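PDB 5HYZ: GRAS family transcription factor containing protein, expressed from Oryza sativa Japonica Group, which binds DNA in vitro through its GRAS domain and is a probable transcription factor in plant development and abiotic stress resistance. Local coordinates for the interface of chains A and B. Residues are numbered along the deposited sequence; one frame, centred on the assembly and turned at random. Chains: chain A/B, GRAS family transcription factor containing protein, expressed.

Contacts 1 and 2 belong to the two-fold interface of the SCL7 homodimer, and their centres lie about 25 Å apart. They draw on the same elements in reversed roles: helices 122-132 and 157-174 come from chain A in contact 1 and from chain B in contact 2. Against them stands the segment around helix 332-339, which gives its start to contact 1 from chain B and the loop just after it to contact 2 from chain A. With the symmetry twins, each subunit both offers and receives this segment, so the GRAS domains clasp each other reciprocally.

Contact 1: the interface of chains A and B. Residues chain A 129, 132-133, 170, 173-174; chain B 330-331, 334-335.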
loop_
_atom_site.group_PDB
_atom_site.type_symbol
_atom_site.label_atom_id
_atom_site.label_comp_id
_atom_site.label_asym_id
_atom_site.label_seq_id
_atom_site.Cartn_x
_atom_site.Cartn_y
_atom_site.Cartn_z
ATOM N N GLN A 129 15.791 0.634 1.630
ATOM C CA GLN A 129 15.321 1.764 2.466
ATOM C C GLN A 129 15.476 1.485 3.963
ATOM O O GLN A 129 15.980 2.331 4.773
ATOM C CB GLN A 129 13.866 2.047 2.119
ATOM C CG GLN A 129 13.196 3.222 2.972
ATOM C CD GLN A 129 13.701 4.568 2.537
ATOM O OE1 GLN A 129 14.223 4.732 1.443
ATOM N NE2 GLN A 129 13.546 5.577 3.418
ATOM N N ALA A 132 19.079 1.484 5.096
ATOM C CA ALA A 132 19.690 2.818 5.109
ATOM C C ALA A 132 19.395 3.460 6.413
ATOM O O ALA A 132 20.195 4.271 6.883
ATOM C CB ALA A 132 19.190 3.687 3.961
ATOM N N THR A 133 18.243 3.114 6.991
ATOM C CA THR A 133 17.899 3.713 8.273
ATOM C C THR A 133 18.016 2.794 9.526
ATOM O O THR A 133 17.451 3.084 10.594
ATOM C CB THR A 133 16.456 4.303 8.182
ATOM O OG1 THR A 133 15.551 3.317 7.677
ATOM C CG2 THR A 133 16.443 5.422 7.158
ATOM N N PHE A 170 17.664 3.380 -7.455
ATOM C CA PHE A 170 17.185 3.616 -6.074
ATOM C C PHE A 170 18.296 3.702 -5.052
ATOM O O PHE A 170 18.337 4.579 -4.139
ATOM C CB PHE A 170 16.198 2.475 -5.727
ATOM C CG PHE A 170 15.437 2.688 -4.425
ATOM C CD1 PHE A 170 14.385 3.570 -4.389
ATOM C CD2 PHE A 170 15.789 1.982 -3.258
ATOM C CE1 PHE A 170 13.691 3.791 -3.219
ATOM C CE2 PHE A 170 15.093 2.227 -2.052
ATOM C CZ PHE A 170 14.026 3.112 -2.074
ATOM N N LEU A 173 19.963 6.946 -4.737
ATOM C CA LEU A 173 19.233 7.918 -3.885
ATOM C C LEU A 173 19.398 7.670 -2.386
ATOM O O LEU A 173 19.003 8.499 -1.565
ATOM C CB LEU A 173 17.751 7.870 -4.211
ATOM C CG LEU A 173 17.369 8.193 -5.633
ATOM C CD1 LEU A 173 15.849 8.084 -5.750
ATOM C CD2 LEU A 173 17.876 9.547 -6.036
ATOM N N LEU A 174 19.974 6.515 -2.021
ATOM C CA LEU A 174 20.386 6.274 -0.636
ATOM C C LEU A 174 21.837 6.498 -0.314
ATOM O O LEU A 174 22.227 6.350 0.844
ATOM C CB LEU A 174 20.066 4.804 -0.239
ATOM C CG LEU A 174 18.629 4.355 -0.501
ATOM C CD1 LEU A 174 18.580 2.788 -0.437
ATOM C CD2 LEU A 174 17.663 4.954 0.507
ATOM N N ASN B 330 17.448 13.083 3.938
ATOM C CA ASN B 330 18.170 12.484 2.867
ATOM C C ASN B 330 17.474 11.290 2.236
ATOM O O ASN B 330 17.818 10.945 1.101
ATOM C CB ASN B 330 19.535 12.041 3.422
ATOM C CG ASN B 330 20.333 13.215 3.992
ATOM O OD1 ASN B 330 19.956 14.362 3.799
ATOM N ND2 ASN B 330 21.427 12.922 4.714
ATOM N N TYR B 331 16.613 10.610 3.036
ATOM C CA TYR B 331 15.847 9.451 2.633
ATOM C C TYR B 331 14.349 9.730 2.421
ATOM O O TYR B 331 13.536 8.814 2.468
ATOM C CB TYR B 331 15.999 8.347 3.686
ATOM C CG TYR B 331 17.461 8.112 4.021
ATOM C CD1 TYR B 331 18.364 7.693 3.037
ATOM C CD2 TYR B 331 17.939 8.365 5.275
ATOM C CE1 TYR B 331 19.741 7.532 3.320
ATOM C CE2 TYR B 331 19.306 8.185 5.575
ATOM C CZ TYR B 331 20.195 7.775 4.594
ATOM O OH TYR B 331 21.563 7.587 4.848
ATOM N N SER B 334 13.850 8.839 -1.470
ATOM C CA SER B 334 13.831 7.405 -1.669
ATOM C C SER B 334 12.536 6.841 -1.054
ATOM O O SER B 334 11.925 5.940 -1.621
ATOM C CB SER B 334 15.065 6.707 -1.040
ATOM O OG SER B 334 15.288 7.185 0.287
ATOM N N GLN B 335 12.147 7.304 0.107
ATOM C CA GLN B 335 10.923 6.734 0.708
ATOM C C GLN B 335 9.700 6.988 -0.175
ATOM O O GLN B 335 8.796 6.146 -0.357
ATOM C CB GLN B 335 10.667 7.321 2.064
ATOM C CG GLN B 335 9.388 6.831 2.639
ATOM C CD GLN B 335 9.174 7.395 3.991
ATOM O OE1 GLN B 335 9.110 6.647 4.968
ATOM N NE2 GLN B 335 9.042 8.753 4.074
HETATM O O HOH W 1 16.852 10.020 -1.268
HETATM O O HOH W 2 21.657 6.627 7.308
HETATM O O HOH W 3 11.449 4.936 5.503
#
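The phenol ring of B:Tyr331 lies against chain A, with the methyl of A:Ala132 set toward the rim of one face, 3.9 Å above the plane. B:Asn330 CB of its own chain sits over the centre of the opposite face, and the backbone O of A:Leu174 meets the ring edge in plane. The methyl CG2 of A:Thr133 reaches CD2 of the ring while the branch of A:Leu174 ending in CD2 comes to CD1, so chain A contacts both ring carbons next to CG from the same side as the A:Ala132 methyl. Its hydroxyl OH joins water 2, which also contacts the backbone O of A:Ala132.

B:Ser334 is gripped beside this ring. Its chi1 of 47° places OG between backbone N and carbonyl carbon, from where it donates to the side-chain OE1 of A:Gln129 at 2.9 Å, in the amide plane on a lone pair. A:Leu174 CD2 presses on B:Ser334 CB at 3.5 Å, a tight carbon contact. A:Gln129 turns its amide toward chain B by a bend at chi2 (74°); its NE2 makes a weak bond to the B:Tyr331 backbone O and contacts water 3, which also meets the side-chain OE1 of B:Gln335. The two glutamine amide planes are 24° apart. Beyond B:Ser334, water 1 lies 2.7 Å from the backbone O of A:Leu173 and 2.7 Å from that of B:Asn330, bridging two carbonyls that do not touch directly.

Contact 2: the interface of chains A and B. Residues chain A 340-342, 344; chain B 81, 122, 166.
Two successive backbone carbonyls, those of A:Trp341 and A:Asn342, accept bonds from chain B at a turn of helical backbone angles in the loop after helix 332-339. The carbonyl O of A:Trp341 takes NH2 of B:Arg166 at 2.7 Å, in the carbonyl plane on a lone pair and at the edge of the guanidinium; NH1 adds a weak bond to the same oxygen. B:Lys81 NZ donates to the O of A:Asn342 at 2.5 Å, tilted 19° from that carbonyl plane.

The guanidinium of B:Arg166 also lies flat on the A:Trp341 indole, the planes 7° apart and CZ 3.6 Å above the centre of the ring system. NE stands over the six-membered ring and NH1 over the five-membered ring, a double cation-pi contact. The arginine chain is extended from CG to NE and runs alongside the indole, its CG and CD touching CH2 and CZ2. One residue thus uses the guanidinium face for the indole and its edge for the carbonyl of that same tryptophan, which should fix both groups against rotation.

B:Ile122 meets the pyrrole part of the indole, its CB 3.5 Å from CD1 of A:Trp341. With CG1 anti to the backbone N (chi1 -164°), its CD1 methyl extends to the amide of A:Asn342, 3.4 Å from ND2, the two side chains crossing at about a right angle.

Within the GRAS fold, A:Trp341 inserts between B:Ile122, at the start of helix 122-132 just beyond the VHIID motif, and B:Arg166 on helix 157-174, while B:Lys81 reaches across from helix 74-86.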
loop_
_atom_site.group_PDB
_atom_site.type_symbol
_atom_site.label_atom_id
_atom_site.label_comp_id
_atom_site.label_asym_id
_atom_site.label_seq_id
_atom_site.Cartn_x
_atom_site.Cartn_y
_atom_site.Cartn_z
ATOM N N LEU A 340 -2.025 -4.169 7.507
ATOM C CA LEU A 340 -3.429 -4.513 7.347
ATOM C C LEU A 340 -4.361 -3.367 7.778
ATOM O O LEU A 340 -5.592 -3.496 7.721
ATOM C CB LEU A 340 -3.757 -5.778 8.172
ATOM C CG LEU A 340 -3.098 -7.098 7.704
ATOM C CD1 LEU A 340 -3.419 -8.240 8.667
ATOM C CD2 LEU A 340 -3.540 -7.436 6.259
ATOM N N TRP A 341 -3.772 -2.263 8.232
ATOM C CA TRP A 341 -4.556 -1.219 8.905
ATOM C C TRP A 341 -5.732 -0.733 8.091
ATOM O O TRP A 341 -6.825 -0.539 8.635
ATOM C CB TRP A 341 -3.665 -0.022 9.248
ATOM C CG TRP A 341 -4.245 0.952 10.238
ATOM C CD1 TRP A 341 -5.028 2.028 9.959
ATOM C CD2 TRP A 341 -4.008 0.979 11.673
ATOM N NE1 TRP A 341 -5.321 2.709 11.132
ATOM C CE2 TRP A 341 -4.683 2.108 12.184
ATOM C CE3 TRP A 341 -3.297 0.165 12.548
ATOM C CZ2 TRP A 341 -4.675 2.441 13.542
ATOM C CZ3 TRP A 341 -3.289 0.502 13.902
ATOM C CH2 TRP A 341 -3.975 1.602 14.379
ATOM N N ASN A 342 -5.534 -0.522 6.797
ATOM C CA ASN A 342 -6.643 0.014 5.992
ATOM C C ASN A 342 -7.665 -0.986 5.423
ATOM O O ASN A 342 -8.649 -0.581 4.777
ATOM C CB ASN A 342 -6.080 0.831 4.824
ATOM C CG ASN A 342 -5.773 2.253 5.228
ATOM O OD1 ASN A 342 -6.328 2.764 6.222
ATOM N ND2 ASN A 342 -4.876 2.906 4.478
ATOM N N ASP A 344 -10.729 -2.560 5.808
ATOM C CA ASP A 344 -11.936 -2.337 6.616
ATOM C C ASP A 344 -12.590 -3.628 7.074
ATOM O O ASP A 344 -12.069 -4.733 6.848
ATOM C CB ASP A 344 -12.967 -1.501 5.838
ATOM C CG ASP A 344 -13.770 -2.327 4.839
ATOM O OD1 ASP A 344 -13.221 -3.283 4.252
ATOM O OD2 ASP A 344 -14.964 -2.026 4.638
ATOM N N LYS B 81 -11.631 7.739 2.006
ATOM C CA LYS B 81 -11.190 6.334 1.921
ATOM C C LYS B 81 -10.978 5.853 0.456
ATOM O O LYS B 81 -9.969 5.222 0.114
ATOM C CB LYS B 81 -12.212 5.445 2.663
ATOM C CG LYS B 81 -11.936 3.943 2.602
ATOM C CD LYS B 81 -10.889 3.537 3.643
ATOM C CE LYS B 81 -10.590 2.021 3.648
ATOM N NZ LYS B 81 -9.780 1.642 4.866
ATOM N N ILE B 122 -3.842 5.995 10.971
ATOM C CA ILE B 122 -2.750 5.236 10.291
ATOM C C ILE B 122 -1.417 5.983 10.268
ATOM O O ILE B 122 -0.356 5.348 10.391
ATOM C CB ILE B 122 -3.194 4.821 8.868
ATOM C CG1 ILE B 122 -2.216 3.720 8.357
ATOM C CG2 ILE B 122 -3.239 6.016 7.979
ATOM C CD1 ILE B 122 -2.627 3.036 7.036
ATOM N N ARG B 166 -7.659 1.600 18.802
ATOM C CA ARG B 166 -6.801 0.911 17.851
ATOM C C ARG B 166 -5.321 1.262 18.030
ATOM O O ARG B 166 -4.452 0.380 17.976
ATOM C CB ARG B 166 -7.301 1.243 16.446
ATOM C CG ARG B 166 -7.245 0.112 15.528
ATOM C CD ARG B 166 -7.807 0.440 14.132
ATOM N NE ARG B 166 -7.276 -0.581 13.234
ATOM C CZ ARG B 166 -7.382 -0.548 11.914
ATOM N NH1 ARG B 166 -7.988 0.471 11.337
ATOM N NH2 ARG B 166 -6.869 -1.525 11.199
#